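Local coordinates for protein PnpC (Pseudomonas putida, PDB 3N9T) that probably catalyses the intradiol ring cleavage of hydroxyquinol, using a bound ferric iron and molecular oxygen, at residues G106-E111 and G158-Q163; D150-A155 and N171-Y176. One frame throughout, in Å; residues are numbered along the deposited sequence.

Contact 1 (G106-E111 and G158-Q163). With FE (Fe (III) ion), chain D.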
# COMPACT_ATOMS: atom_id res chain seq x y z
N GLY A 106 8.25 -1.77 18.88
CA GLY A 106 8.04 -3.18 18.50
C GLY A 106 6.63 -3.65 18.94
O GLY A 106 5.83 -2.89 19.52
N PRO A 107 6.31 -4.92 18.65
CA PRO A 107 4.95 -5.36 18.99
C PRO A 107 4.90 -6.04 20.36
O PRO A 107 3.81 -6.48 20.78
CB PRO A 107 4.67 -6.39 17.90
CG PRO A 107 6.01 -7.04 17.69
CD PRO A 107 7.07 -5.97 17.97
N PHE A 108 6.04 -6.09 21.07
CA PHE A 108 6.17 -7.02 22.17
C PHE A 108 6.07 -6.51 23.63
O PHE A 108 6.29 -7.30 24.58
CB PHE A 108 7.44 -7.82 21.97
CG PHE A 108 7.38 -8.72 20.78
CD1 PHE A 108 6.29 -9.62 20.61
CD2 PHE A 108 8.42 -8.69 19.81
CE1 PHE A 108 6.24 -10.48 19.50
CE2 PHE A 108 8.40 -9.59 18.70
CZ PHE A 108 7.31 -10.46 18.53
N PHE A 109 5.74 -5.25 23.82
CA PHE A 109 5.60 -4.75 25.18
C PHE A 109 4.36 -5.36 25.86
O PHE A 109 3.29 -5.48 25.23
CB PHE A 109 5.54 -3.22 25.24
CG PHE A 109 5.28 -2.71 26.62
CD1 PHE A 109 6.29 -2.79 27.61
CD2 PHE A 109 4.02 -2.21 26.98
CE1 PHE A 109 6.06 -2.38 28.93
CE2 PHE A 109 3.78 -1.78 28.32
CZ PHE A 109 4.82 -1.86 29.28
N ILE A 110 4.48 -5.75 27.13
CA ILE A 110 3.30 -6.18 27.88
C ILE A 110 3.16 -5.34 29.15
O ILE A 110 4.15 -5.17 29.89
CB ILE A 110 3.32 -7.70 28.21
CG1 ILE A 110 3.38 -8.54 26.94
CG2 ILE A 110 2.05 -8.12 29.02
CD1 ILE A 110 3.65 -10.02 27.20
N GLU A 111 1.96 -4.78 29.36
CA GLU A 111 1.51 -4.24 30.66
C GLU A 111 1.50 -5.16 31.89
O GLU A 111 1.30 -6.40 31.82
CB GLU A 111 0.08 -3.68 30.55
CG GLU A 111 -0.06 -2.64 29.49
CD GLU A 111 0.14 -1.26 30.05
OE1 GLU A 111 0.99 -1.09 30.95
OE2 GLU A 111 -0.58 -0.35 29.57
N GLY A 158 14.65 -16.97 21.19
CA GLY A 158 14.24 -15.88 20.29
C GLY A 158 12.77 -15.55 20.42
O GLY A 158 12.18 -14.92 19.53
N MET A 159 12.13 -15.98 21.54
CA MET A 159 10.75 -15.55 21.80
C MET A 159 10.62 -14.68 23.06
O MET A 159 11.33 -14.90 24.02
CB MET A 159 9.81 -16.75 21.92
CG MET A 159 9.10 -17.07 20.61
SD MET A 159 8.28 -18.68 20.64
CE MET A 159 9.70 -19.79 20.52
N TYR A 160 9.73 -13.69 23.01
CA TYR A 160 9.34 -12.94 24.23
C TYR A 160 8.30 -13.77 25.02
O TYR A 160 7.48 -14.46 24.42
CB TYR A 160 8.76 -11.59 23.86
CG TYR A 160 9.81 -10.72 23.22
CD1 TYR A 160 10.51 -9.79 23.98
CD2 TYR A 160 10.12 -10.84 21.86
CE1 TYR A 160 11.50 -8.98 23.39
CE2 TYR A 160 11.13 -10.04 21.26
CZ TYR A 160 11.82 -9.13 22.04
OH TYR A 160 12.83 -8.38 21.49
N SER A 161 8.35 -13.71 26.36
CA SER A 161 7.27 -14.29 27.17
C SER A 161 6.10 -13.35 26.91
O SER A 161 6.30 -12.24 26.46
CB SER A 161 7.68 -14.25 28.67
OG SER A 161 7.84 -12.92 29.16
N GLY A 162 4.86 -13.80 27.04
CA GLY A 162 4.42 -15.03 26.54
C GLY A 162 3.81 -14.66 25.19
O GLY A 162 2.64 -14.96 24.93
N GLN A 163 4.58 -13.92 24.36
CA GLN A 163 4.47 -14.09 22.91
C GLN A 163 4.56 -15.62 22.83
O GLN A 163 3.77 -16.27 22.14
CB GLN A 163 5.64 -13.45 22.14
CG GLN A 163 6.01 -14.25 20.88
CD GLN A 163 7.23 -13.75 20.10
OE1 GLN A 163 8.36 -13.60 20.64
NE2 GLN A 163 7.03 -13.53 18.81
FE FE D . 12.78 -6.83 20.27
O HOH W 1 11.03 -6.08 19.33

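Contact 2 (D150-A155 and N171-Y176)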
# COMPACT_ATOMS: atom_id res chain seq x y z
N ASP A 150 10.93 0.31 32.13
CA ASP A 150 10.25 -0.95 31.77
C ASP A 150 11.13 -1.60 30.76
O ASP A 150 11.44 -0.97 29.72
CB ASP A 150 8.89 -0.67 31.08
CG ASP A 150 7.82 -0.18 32.09
OD1 ASP A 150 7.65 -0.83 33.12
OD2 ASP A 150 7.20 0.87 31.82
N VAL A 151 11.52 -2.85 31.01
CA VAL A 151 12.47 -3.51 30.08
C VAL A 151 11.93 -4.86 29.68
O VAL A 151 11.24 -5.49 30.46
CB VAL A 151 13.89 -3.69 30.71
CG1 VAL A 151 14.39 -2.33 31.09
CG2 VAL A 151 13.84 -4.59 31.99
N TRP A 152 12.27 -5.30 28.47
CA TRP A 152 11.86 -6.62 28.00
C TRP A 152 12.86 -7.09 26.90
O TRP A 152 13.51 -6.27 26.19
CB TRP A 152 10.36 -6.61 27.57
CG TRP A 152 9.97 -5.78 26.34
CD1 TRP A 152 9.71 -6.25 25.05
CD2 TRP A 152 9.82 -4.33 26.28
NE1 TRP A 152 9.37 -5.16 24.22
CE2 TRP A 152 9.42 -3.99 24.95
CE3 TRP A 152 9.94 -3.29 27.24
CZ2 TRP A 152 9.23 -2.65 24.52
CZ3 TRP A 152 9.74 -1.97 26.84
CH2 TRP A 152 9.40 -1.66 25.46
N GLN A 153 13.02 -8.39 26.78
CA GLN A 153 13.95 -8.99 25.83
C GLN A 153 13.49 -10.42 25.52
O GLN A 153 12.72 -11.02 26.30
CB GLN A 153 15.35 -9.03 26.41
CG GLN A 153 15.56 -9.89 27.61
CD GLN A 153 17.05 -9.99 28.01
OE1 GLN A 153 17.53 -9.16 28.75
NE2 GLN A 153 17.78 -10.99 27.46
N THR A 154 13.98 -10.98 24.41
CA THR A 154 13.64 -12.38 24.07
C THR A 154 14.39 -13.33 24.93
O THR A 154 15.42 -12.96 25.52
CB THR A 154 14.05 -12.77 22.65
OG1 THR A 154 15.40 -12.37 22.44
CG2 THR A 154 13.16 -12.16 21.63
N ALA A 155 13.88 -14.56 25.03
CA ALA A 155 14.65 -15.63 25.67
C ALA A 155 15.70 -16.15 24.65
O ALA A 155 15.74 -15.65 23.51
CB ALA A 155 13.71 -16.74 26.09
N ASN A 171 8.93 -13.46 32.79
CA ASN A 171 10.27 -13.80 32.42
C ASN A 171 10.86 -12.72 31.52
O ASN A 171 10.23 -12.31 30.56
CB ASN A 171 10.26 -15.09 31.63
CG ASN A 171 11.64 -15.60 31.36
OD1 ASN A 171 12.50 -15.62 32.24
ND2 ASN A 171 11.84 -16.08 30.14
N LEU A 172 12.07 -12.31 31.84
CA LEU A 172 12.83 -11.33 31.02
C LEU A 172 12.00 -10.12 30.75
O LEU A 172 12.17 -9.46 29.71
CB LEU A 172 13.33 -12.02 29.73
CG LEU A 172 14.42 -13.10 30.00
CD1 LEU A 172 14.69 -13.90 28.74
CD2 LEU A 172 15.75 -12.56 30.57
N ARG A 173 11.11 -9.79 31.70
CA ARG A 173 10.45 -8.47 31.73
C ARG A 173 10.51 -7.93 33.14
O ARG A 173 10.55 -8.70 34.14
CB ARG A 173 9.00 -8.51 31.24
CG ARG A 173 8.76 -9.24 29.94
CD ARG A 173 7.27 -9.41 29.64
NE ARG A 173 7.14 -9.97 28.28
CZ ARG A 173 7.08 -9.24 27.18
NH1 ARG A 173 7.14 -7.90 27.25
NH2 ARG A 173 7.00 -9.84 25.98
N GLY A 174 10.59 -6.61 33.26
CA GLY A 174 10.50 -5.99 34.60
C GLY A 174 10.37 -4.49 34.55
O GLY A 174 10.79 -3.86 33.58
N ARG A 175 9.92 -3.92 35.67
CA ARG A 175 9.89 -2.47 35.83
C ARG A 175 10.87 -2.15 36.93
O ARG A 175 10.60 -2.44 38.10
CB ARG A 175 8.48 -2.03 36.26
CG ARG A 175 8.50 -0.62 36.77
CD ARG A 175 7.09 -0.04 36.77
NE ARG A 175 6.69 0.45 35.44
CZ ARG A 175 5.73 1.35 35.29
NH1 ARG A 175 5.13 1.81 36.38
NH2 ARG A 175 5.41 1.81 34.08
N TYR A 176 11.99 -1.56 36.57
CA TYR A 176 13.06 -1.16 37.50
C TYR A 176 13.04 0.36 37.75
O TYR A 176 12.31 1.12 37.05
CB TYR A 176 14.40 -1.55 36.86
CG TYR A 176 14.65 -3.05 36.79
CD1 TYR A 176 14.07 -3.84 35.77
CD2 TYR A 176 15.45 -3.67 37.73
CE1 TYR A 176 14.29 -5.23 35.69
CE2 TYR A 176 15.70 -5.07 37.67
CZ TYR A 176 15.14 -5.81 36.66
OH TYR A 176 15.43 -7.11 36.57
O HOH W 2 10.30 -11.62 27.53

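Contact 1 (G106-E111 and G158-Q163)
F108 sets its CB and CG over one face of the ring of Y160, an iron ligand. The two ring planes are tilted by 21° and the rings are slid apart, with centroids 4.6 Å from each other. Overlap is therefore slight, and this is not a full stack. The rings meet face toward face at their rims, CD2 of F108 3.4 Å from CE2 of Y160. CB of F108 makes a CH-pi contact, 4.0 Å from the centroid of the Y160 ring. In both residues CG is anti to the carbonyl carbon, and the two side chains cross at about a right angle. CG of P107 covers the other face of F108, over its centre, so this ring is held between proline and tyrosine.

The amide of Q163 comes in on the face of F108 that Y160 also touches, at the CZ-CE1 end. Its NE2 is 3.1 Å from CZ of F108, with amide and ring planes 48° apart. OE1 of Q163 lies in the plane of the Y160 ring, at its edge. It accepts the backbone N-H of Y160 at 2.7 Å, on a lone pair in the carbonyl plane. That bond helps to set the rotation of the amide. Further along, CD1 of I110 rests 3.5 Å from the carbonyl O of S161, next to the cis peptide bond that precedes G162.

OH of Y160 binds the iron at 2.0 Å, and Y194, H218 and H220 complete the protein ligands. Y160 is probably a phenolate on Fe(III): F108 touches its ring carbons, and the metal engages its oxygen.

Contact 2 (D150-A155 and N171-Y176)
Strands 148-152 and 173-177 are antiparallel neighbours in the beta-sheet of the catalytic domain, and this contact joins their ends near the iron site. V151 and G174 form the hydrogen-bonded pair. N of V151 donates to O of G174 at 2.9 Å, nearly along the C=O axis, and N of G174 donates back to O of V151 at 3.1 Å. A more bent bond follows, from N of Q153 to O of L172 (139° at the hydrogen).

D150 and R175 face each other as a non-hydrogen-bonded pair, and their side chains lie side by side. They form a side-on, two-nitrogen salt bridge: NE of R175 donates to OD1 of D150 at 2.8 Å, and NH2 of R175 donates to OD2 of D150 at 3.0 Å. Both oxygens use their syn lone pairs, and the two flat groups are nearly coplanar. A bend at chi3 (-81°) turns the guanidinium onto the carboxylate. An alanine in place of R175 would remove both of these bonds and would probably leave the buried D150 carboxylate poorly compensated.

On the same face, the extended R173 crosses W152 obliquely, with NH1 of R173 3.5 Å from CB of W152. R173 is held by S161 and F108 of contact 1. The indole of W152 stacks on the iron ligand H220.

V151 points to the other face, where its CG2 meets CE1 of Y176. Beyond the paired strands, L172 packs CB 3.7 Å from CG of Q153 and CD1 3.5 Å from CA of A155. Water 2 bridges the carbonyl oxygens of Q153 and N171. This is an antiparallel ladder of the beta-sandwich core of intradiol dioxygenases, with the face that carries W152 turned toward the ferric site.

Contact 1 and contact 2 have centres 9 Å apart and touch directly. The chain runs through 106-111, 150-155, 158-163 and 171-176, so their segments alternate. R173 of contact 2 is a main tie: its NH2 is 2.5 Å from O of S161, a probable hydrogen bond, while its NH1 is hydrogen-bonded to O of F108. It thus holds both loops of contact 1. OG of S161 adds a probable hydrogen bond to O of N171 at 2.8 Å. T154 packs its CG2 3.0 Å from CE2 of Y160. Contact 1 supplies an iron ligand, whereas contact 2 supplies second-shell support, with the W152 side chain about 5 Å from the iron.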